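PDB 2QMA: diaminobutyrate-pyruvate transaminase and L-2,4-diaminobutyrate decarboxylase, which probably uses pyridoxal 5'-phosphate for transamination and carbon-carbon bond cleavage, this chain being the C-terminal, glutamate decarboxylase-like domain of the longer protein. Local coordinates for residues R204-K209 and M230-N235; M240-L245 and L277-D282. All blocks are in the same frame, centred on the assembly; numbering follows the deposited sequence.

Both contacts lie at the same edge region of the mixed core sheet of this pyridoxal-phosphate decarboxylase domain, contact 1 within it, contact 2 in the layer over one face, their centres about 10 Å apart. Contact 1 pairs strand 203-208 with strand 229-232, the outermost strand of that sheet within the chain. Contact 2 follows in sequence: segment 240-245, a loop running into the start of helix 245-254, meets helix 277-287 on the face of the sheet that carries Val206 and Val232. The two touch directly, since Asp241 N lies 2.7 Å from Asp233 O in a probable hydrogen bond. Sheet edge, loop and helix layer are thus in direct contact, away from the lysine predicted to carry the cofactor.

Contact 1 (R204-K209 and M230-N235); sequences RIVCSK and MTVDAN
The backbone N of Met230 (a selenomethionine) donates a hydrogen bond to Ile205 O over 2.7 Å, almost straight (177° at the hydrogen). It belongs to the parallel pairing of strands 203-208 and 229-232, the two strands of a beta-alpha-beta unit whose helix 214-221 packs on Ile205 and Cys207. Bonding then alternates up the ladder: Cys207 N donates to Met230 O, Val232 N reaches Cys207 O at 2.7 Å, and Lys209 N closes the series on Val232 O. Three carbonyls take a CA-H contact as well, Val206 CA on Met230 O at 3.3 Å, Thr231 CA on Cys207 O and Ser208 CA on Val232 O.

Val206, Met230 and Val232 turn to the face covered by helix 245-254. There Val206 CG1, anti to its backbone N (chi1 179°), meets Val232 CG2 at 3.5 Å, the two side chains crossing obliquely. Beside the Met230-Ile205 bond, the selenium of Met230 sits 3.8 Å from Arg204 CB, the two chains at about a right angle, while the guanidinium turns back to Asp201 O. On the opposite face the lysine chain, bent at chi2 and chi3, crosses the threonine and brings Lys209 CE to 3.4 Å from Thr231 OG1.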
ATOM      1  N   ARG A 204      24.188  10.071  11.422  1.00 10.89           N
ATOM      2  CA  ARG A 204      24.239  10.532  10.033  1.00 10.48           C
ATOM      3  C   ARG A 204      24.060   9.362   9.067  1.00 10.27           C
ATOM      4  O   ARG A 204      24.644   8.288   9.263  1.00 10.00           O
ATOM      5  CB  ARG A 204      25.565  11.243   9.702  1.00 10.66           C
ATOM      6  CG  ARG A 204      25.765  12.617  10.380  1.00 10.78           C
ATOM      7  CD  ARG A 204      24.727  13.649   9.927  1.00  8.28           C
ATOM      8  NE  ARG A 204      25.000  14.979  10.512  1.00  9.69           N
ATOM      9  CZ  ARG A 204      24.562  15.355  11.703  1.00 14.12           C
ATOM     10  NH1 ARG A 204      23.861  14.487  12.426  1.00 13.48           N
ATOM     11  NH2 ARG A 204      24.824  16.592  12.184  1.00 13.18           N
ATOM     12  N   ILE A 205      23.271   9.614   8.022  1.00  9.38           N
ATOM     13  CA  ILE A 205      23.096   8.680   6.927  1.00  9.99           C
ATOM     14  C   ILE A 205      23.866   9.263   5.725  1.00  9.19           C
ATOM     15  O   ILE A 205      23.679  10.429   5.321  1.00  8.51           O
ATOM     16  CB  ILE A 205      21.633   8.568   6.531  1.00 10.18           C
ATOM     17  CG1 ILE A 205      20.760   8.127   7.722  1.00 10.20           C
ATOM     18  CG2 ILE A 205      21.472   7.707   5.231  1.00  9.28           C
ATOM     19  CD1 ILE A 205      19.243   8.489   7.547  1.00 12.60           C
ATOM     20  N   VAL A 206      24.753   8.452   5.177  1.00  8.59           N
ATOM     21  CA  VAL A 206      25.581   8.870   4.067  1.00  9.31           C
ATOM     22  C   VAL A 206      24.912   8.415   2.753  1.00  9.73           C
ATOM     23  O   VAL A 206      24.481   7.253   2.623  1.00  9.98           O
ATOM     24  CB  VAL A 206      27.030   8.237   4.190  1.00  8.57           C
ATOM     25  CG1 VAL A 206      27.881   8.680   2.991  1.00  7.80           C
ATOM     26  CG2 VAL A 206      27.682   8.551   5.525  1.00 10.90           C
ATOM     27  N   CYS A 207      24.766   9.333   1.805  1.00 10.75           N
ATOM     28  CA  CYS A 207      24.251   8.989   0.476  1.00 12.72           C
ATOM     29  C   CYS A 207      24.865   9.918  -0.585  1.00 13.80           C
ATOM     30  O   CYS A 207      25.629  10.823  -0.256  1.00 14.65           O
ATOM     31  CB  CYS A 207      22.718   9.056   0.457  1.00 11.72           C
ATOM     32  SG  CYS A 207      22.073  10.682   0.699  1.00 18.25           S
ATOM     33  N   SER A 208      24.562   9.669  -1.846  1.00 14.97           N
ATOM     34  CA  SER A 208      25.124  10.493  -2.915  1.00 16.79           C
ATOM     35  C   SER A 208      24.141  11.611  -3.204  1.00 17.87           C
ATOM     36  O   SER A 208      22.973  11.548  -2.809  1.00 16.96           O
ATOM     37  CB  SER A 208      25.445   9.677  -4.153  1.00 17.60           C
ATOM     38  OG  SER A 208      24.329   9.523  -4.993  1.00 21.70           O
ATOM     39  N   LYS A 209      24.614  12.645  -3.890  1.00 20.14           N
ATOM     40  CA  LYS A 209      23.736  13.698  -4.384  1.00 21.43           C
ATOM     41  C   LYS A 209      22.640  13.200  -5.340  1.00 22.28           C
ATOM     42  O   LYS A 209      21.618  13.880  -5.533  1.00 22.44           O
ATOM     43  CB  LYS A 209      24.575  14.821  -5.013  1.00 21.98           C
ATOM     44  CG  LYS A 209      25.639  15.370  -4.031  1.00 25.65           C
ATOM     45  CD  LYS A 209      25.709  16.887  -4.036  1.00 31.23           C
ATOM     46  CE  LYS A 209      24.688  17.467  -3.036  1.00 34.54           C
ATOM     47  NZ  LYS A 209      24.771  18.976  -2.920  1.00 36.18           N
HETATM   48  N   MSE A 230      23.998  13.087   5.119  1.00 12.29           N
HETATM   49  CA  MSE A 230      25.314  13.582   4.743  1.00 16.20           C
HETATM   50  C   MSE A 230      25.522  13.190   3.288  1.00 15.81           C
HETATM   51  O   MSE A 230      25.606  12.003   2.966  1.00 14.28           O
HETATM   52  CB  MSE A 230      26.317  12.808   5.594  1.00 16.25           C
HETATM   53  CG  MSE A 230      27.275  13.612   6.292  1.00 21.52           C
HETATM   54 SE   MSE A 230      28.301  12.328   7.361  0.70 22.35          SE
HETATM   55  CE  MSE A 230      29.800  13.241   6.856  1.00 17.99           C
ATOM     56  N   THR A 231      25.571  14.157   2.383  1.00 17.17           N
ATOM     57  CA  THR A 231      25.646  13.780   0.984  1.00 19.67           C
ATOM     58  C   THR A 231      27.110  13.753   0.514  1.00 20.44           C
ATOM     59  O   THR A 231      27.971  14.491   1.014  1.00 22.30           O
ATOM     60  CB  THR A 231      24.791  14.659   0.058  1.00 20.23           C
ATOM     61  OG1 THR A 231      25.405  15.949  -0.033  1.00 23.69           O
ATOM     62  CG2 THR A 231      23.332  14.803   0.561  1.00 19.23           C
ATOM     63  N   VAL A 232      27.396  12.864  -0.417  1.00 20.22           N
ATOM     64  CA  VAL A 232      28.718  12.763  -1.019  1.00 20.28           C
ATOM     65  C   VAL A 232      28.570  13.136  -2.489  1.00 19.87           C
ATOM     66  O   VAL A 232      27.566  12.794  -3.121  1.00 19.71           O
ATOM     67  CB  VAL A 232      29.270  11.309  -0.894  1.00 20.44           C
ATOM     68  CG1 VAL A 232      30.687  11.193  -1.456  1.00 19.75           C
ATOM     69  CG2 VAL A 232      29.244  10.861   0.576  1.00 20.99           C
ATOM     70  N   ASP A 233      29.582  13.793  -3.055  1.00 20.02           N
ATOM     71  CA  ASP A 233      29.538  14.179  -4.458  1.00 19.70           C
ATOM     72  C   ASP A 233      29.302  12.971  -5.345  1.00 19.78           C
ATOM     73  O   ASP A 233      29.738  11.860  -5.016  1.00 19.59           O
ATOM     74  CB  ASP A 233      30.857  14.829  -4.857  1.00 20.59           C
ATOM     75  CG  ASP A 233      31.057  16.193  -4.212  1.00 22.87           C
ATOM     76  OD1 ASP A 233      30.061  16.761  -3.712  1.00 24.16           O
ATOM     77  OD2 ASP A 233      32.208  16.689  -4.208  1.00 25.45           O
ATOM     78  N   ALA A 234      28.572  13.198  -6.432  1.00 19.22           N
ATOM     79  CA  ALA A 234      28.371  12.235  -7.487  1.00 20.65           C
ATOM     80  C   ALA A 234      29.321  12.521  -8.671  1.00 21.12           C
ATOM     81  O   ALA A 234      29.676  13.680  -8.971  1.00 20.86           O
ATOM     82  CB  ALA A 234      26.913  12.226  -7.947  1.00 20.87           C
ATOM     83  N   ASN A 235      29.753  11.455  -9.314  1.00 20.07           N
ATOM     84  CA  ASN A 235      30.432  11.576 -10.575  1.00 20.55           C
ATOM     85  C   ASN A 235      29.454  12.129 -11.612  1.00 21.45           C
ATOM     86  O   ASN A 235      28.240  12.174 -11.368  1.00 20.74           O
ATOM     87  CB  ASN A 235      30.954  10.210 -10.968  1.00 19.62           C
ATOM     88  CG  ASN A 235      31.957   9.690  -9.977  1.00 19.43           C
ATOM     89  OD1 ASN A 235      32.980  10.317  -9.758  1.00 18.24           O
ATOM     90  ND2 ASN A 235      31.673   8.555  -9.369  1.00 16.67           N
TER

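Contact 2 (M240-L245 and L277-D282); sequences MDITKL and LDFIAD
In the helical layer over one face of the central sheet, segment 240-245, a loop running into helix 245-254, packs on the first turns of helix 277-287. Phe279 is the main contributor from the helix. Its CG stands anti to the backbone N (chi1 -174°), and the ring meets Ile242 and Leu245 in different ways. Ile242 CD1 lies over one face in a CH-pi contact, 3.9 Å from the ring centroid of Phe279 and 20° off the normal, displaced toward the rim. Ile242 CB adds a 3.7 Å contact to Phe279 CD2. Leu245 CD2 comes to the ring edge instead, 4.0 Å from Phe279 CE2, as the two side chains slide past each other in opposite directions.

Deeper in, Met240, a selenomethionine, and Ile280 meet tip to tip, with Met240 CE 4.0 Å from Ile280 CD1. Ile280 and Leu245 both rest on Ile262 of strand 258-265. The loop is shaped by an Asx turn: Asp241 OD1 accepts from Thr243 N at 2.9 Å, above the carboxylate plane, and, unusually close, from Thr243 OG1. Across the interface the pairing is wholly apolar, so cohesion here comes from van der Waals and CH-pi contact and from burial of hydrocarbon.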
HETATM    1  N   MSE A 240      27.986   7.513  -7.139  1.00 15.07           N
HETATM    2  CA  MSE A 240      28.606   8.157  -5.972  1.00 14.04           C
HETATM    3  C   MSE A 240      30.124   8.292  -6.224  1.00 14.17           C
HETATM    4  O   MSE A 240      30.773   7.319  -6.672  1.00 12.41           O
HETATM    5  CB  MSE A 240      28.396   7.286  -4.717  1.00 14.11           C
HETATM    6  CG  MSE A 240      28.795   8.019  -3.444  1.00 11.44           C
HETATM    7 SE   MSE A 240      28.765   6.833  -1.921  0.70 18.93          SE
HETATM    8  CE  MSE A 240      26.886   6.727  -1.593  1.00 16.88           C
ATOM      9  N   ASP A 241      30.696   9.481  -5.954  1.00 14.88           N
ATOM     10  CA  ASP A 241      32.175   9.624  -6.024  1.00 15.05           C
ATOM     11  C   ASP A 241      32.876   8.962  -4.829  1.00 15.47           C
ATOM     12  O   ASP A 241      32.978   9.574  -3.746  1.00 16.21           O
ATOM     13  CB  ASP A 241      32.634  11.108  -6.166  1.00 15.66           C
ATOM     14  CG  ASP A 241      34.134  11.230  -6.516  1.00 16.29           C
ATOM     15  OD1 ASP A 241      34.886  10.235  -6.397  1.00 15.07           O
ATOM     16  OD2 ASP A 241      34.557  12.328  -6.920  1.00 20.06           O
ATOM     17  N   ILE A 242      33.426   7.751  -5.004  1.00 14.89           N
ATOM     18  CA  ILE A 242      34.052   7.043  -3.849  1.00 15.92           C
ATOM     19  C   ILE A 242      35.456   7.571  -3.488  1.00 15.65           C
ATOM     20  O   ILE A 242      35.998   7.197  -2.464  1.00 15.51           O
ATOM     21  CB  ILE A 242      34.069   5.477  -4.027  1.00 15.89           C
ATOM     22  CG1 ILE A 242      35.127   5.045  -5.084  1.00 16.83           C
ATOM     23  CG2 ILE A 242      32.656   5.003  -4.388  1.00 15.75           C
ATOM     24  CD1 ILE A 242      35.455   3.508  -5.166  1.00 16.70           C
ATOM     25  N   THR A 243      35.984   8.483  -4.317  1.00 17.62           N
ATOM     26  CA  THR A 243      37.276   9.158  -4.115  1.00 19.82           C
ATOM     27  C   THR A 243      37.455   9.754  -2.736  1.00 19.85           C
ATOM     28  O   THR A 243      38.486   9.585  -2.133  1.00 21.19           O
ATOM     29  CB  THR A 243      37.524  10.312  -5.162  1.00 19.53           C
ATOM     30  OG1 THR A 243      37.394   9.782  -6.482  1.00 23.70           O
ATOM     31  CG2 THR A 243      38.910  10.826  -5.030  1.00 22.56           C
ATOM     32  N   LYS A 244      36.467  10.470  -2.233  1.00 21.37           N
ATOM     33  CA  LYS A 244      36.632  11.057  -0.888  1.00 22.36           C
ATOM     34  C   LYS A 244      35.691  10.475   0.178  1.00 21.30           C
ATOM     35  O   LYS A 244      35.472  11.093   1.215  1.00 21.98           O
ATOM     36  CB  LYS A 244      36.507  12.595  -0.967  1.00 24.16           C
ATOM     37  CG  LYS A 244      37.396  13.234  -2.041  1.00 25.99           C
ATOM     38  CD  LYS A 244      38.890  12.886  -1.852  1.00 31.32           C
ATOM     39  CE  LYS A 244      39.800  13.707  -2.763  1.00 31.48           C
ATOM     40  NZ  LYS A 244      41.231  13.429  -2.452  1.00 37.13           N
ATOM     41  N   LEU A 245      35.149   9.286  -0.069  1.00 18.93           N
ATOM     42  CA  LEU A 245      34.088   8.793   0.739  1.00 16.26           C
ATOM     43  C   LEU A 245      34.711   8.447   2.078  1.00 16.63           C
ATOM     44  O   LEU A 245      34.187   8.844   3.121  1.00 16.14           O
ATOM     45  CB  LEU A 245      33.399   7.589   0.077  1.00 17.02           C
ATOM     46  CG  LEU A 245      32.465   6.715   0.944  1.00 15.85           C
ATOM     47  CD1 LEU A 245      31.320   7.575   1.592  1.00 14.41           C
ATOM     48  CD2 LEU A 245      31.893   5.526   0.155  1.00 15.51           C
ATOM     49  N   LEU A 277      28.683  -0.702  -5.167  1.00 13.81           N
ATOM     50  CA  LEU A 277      28.079  -1.300  -3.995  1.00 11.56           C
ATOM     51  C   LEU A 277      29.111  -2.095  -3.190  1.00 12.43           C
ATOM     52  O   LEU A 277      29.048  -2.145  -1.986  1.00 11.42           O
ATOM     53  CB  LEU A 277      26.935  -2.216  -4.434  1.00 13.05           C
ATOM     54  CG  LEU A 277      25.701  -1.611  -5.101  1.00 12.19           C
ATOM     55  CD1 LEU A 277      24.534  -2.706  -5.219  1.00 11.81           C
ATOM     56  CD2 LEU A 277      25.261  -0.308  -4.378  1.00  9.38           C
ATOM     57  N   ASP A 278      30.059  -2.732  -3.870  1.00 12.14           N
ATOM     58  CA  ASP A 278      31.100  -3.476  -3.157  1.00 12.79           C
ATOM     59  C   ASP A 278      32.003  -2.588  -2.312  1.00 11.39           C
ATOM     60  O   ASP A 278      32.330  -2.903  -1.189  1.00  8.97           O
ATOM     61  CB  ASP A 278      31.924  -4.295  -4.157  1.00 15.01           C
ATOM     62  CG  ASP A 278      32.527  -5.510  -3.518  1.00 19.21           C
ATOM     63  OD1 ASP A 278      31.800  -6.296  -2.890  1.00 21.06           O
ATOM     64  OD2 ASP A 278      33.729  -5.692  -3.659  1.00 21.71           O
ATOM     65  N   PHE A 279      32.420  -1.460  -2.858  1.00  9.81           N
ATOM     66  CA  PHE A 279      33.222  -0.510  -2.043  1.00 10.07           C
ATOM     67  C   PHE A 279      32.421   0.124  -0.900  1.00  9.19           C
ATOM     68  O   PHE A 279      32.946   0.318   0.207  1.00  9.00           O
ATOM     69  CB  PHE A 279      33.809   0.608  -2.912  1.00 10.77           C
ATOM     70  CG  PHE A 279      34.737   1.494  -2.168  1.00 11.88           C
ATOM     71  CD1 PHE A 279      36.061   1.123  -1.982  1.00 13.16           C
ATOM     72  CD2 PHE A 279      34.289   2.698  -1.627  1.00 10.56           C
ATOM     73  CE1 PHE A 279      36.947   1.966  -1.271  1.00 14.13           C
ATOM     74  CE2 PHE A 279      35.140   3.526  -0.941  1.00 13.13           C
ATOM     75  CZ  PHE A 279      36.496   3.163  -0.763  1.00 14.19           C
ATOM     76  N   ILE A 280      31.152   0.413  -1.161  1.00  8.08           N
ATOM     77  CA  ILE A 280      30.280   0.960  -0.120  1.00  8.91           C
ATOM     78  C   ILE A 280      30.189  -0.102   0.998  1.00  8.62           C
ATOM     79  O   ILE A 280      30.263   0.222   2.187  1.00  8.96           O
ATOM     80  CB  ILE A 280      28.940   1.327  -0.689  1.00  7.95           C
ATOM     81  CG1 ILE A 280      29.129   2.551  -1.605  1.00 11.04           C
ATOM     82  CG2 ILE A 280      27.930   1.692   0.438  1.00  7.26           C
ATOM     83  CD1 ILE A 280      27.878   2.964  -2.389  1.00 14.08           C
ATOM     84  N   ALA A 281      30.090  -1.369   0.606  1.00  8.66           N
ATOM     85  CA  ALA A 281      29.987  -2.460   1.582  1.00 11.27           C
ATOM     86  C   ALA A 281      31.268  -2.527   2.395  1.00 10.32           C
ATOM     87  O   ALA A 281      31.249  -2.816   3.615  1.00 12.43           O
ATOM     88  CB  ALA A 281      29.647  -3.838   0.891  1.00 11.66           C
ATOM     89  N   ASP A 282      32.403  -2.260   1.746  1.00 10.43           N
ATOM     90  CA  ASP A 282      33.683  -2.271   2.470  1.00 10.45           C
ATOM     91  C   ASP A 282      33.782  -1.102   3.404  1.00 10.09           C
ATOM     92  O   ASP A 282      34.389  -1.234   4.449  1.00 10.51           O
ATOM     93  CB  ASP A 282      34.872  -2.263   1.507  1.00 10.47           C
ATOM     94  CG  ASP A 282      35.002  -3.575   0.723  1.00 13.14           C
ATOM     95  OD1 ASP A 282      34.594  -4.648   1.242  1.00 13.14           O
ATOM     96  OD2 ASP A 282      35.524  -3.524  -0.391  1.00 17.17           O
TER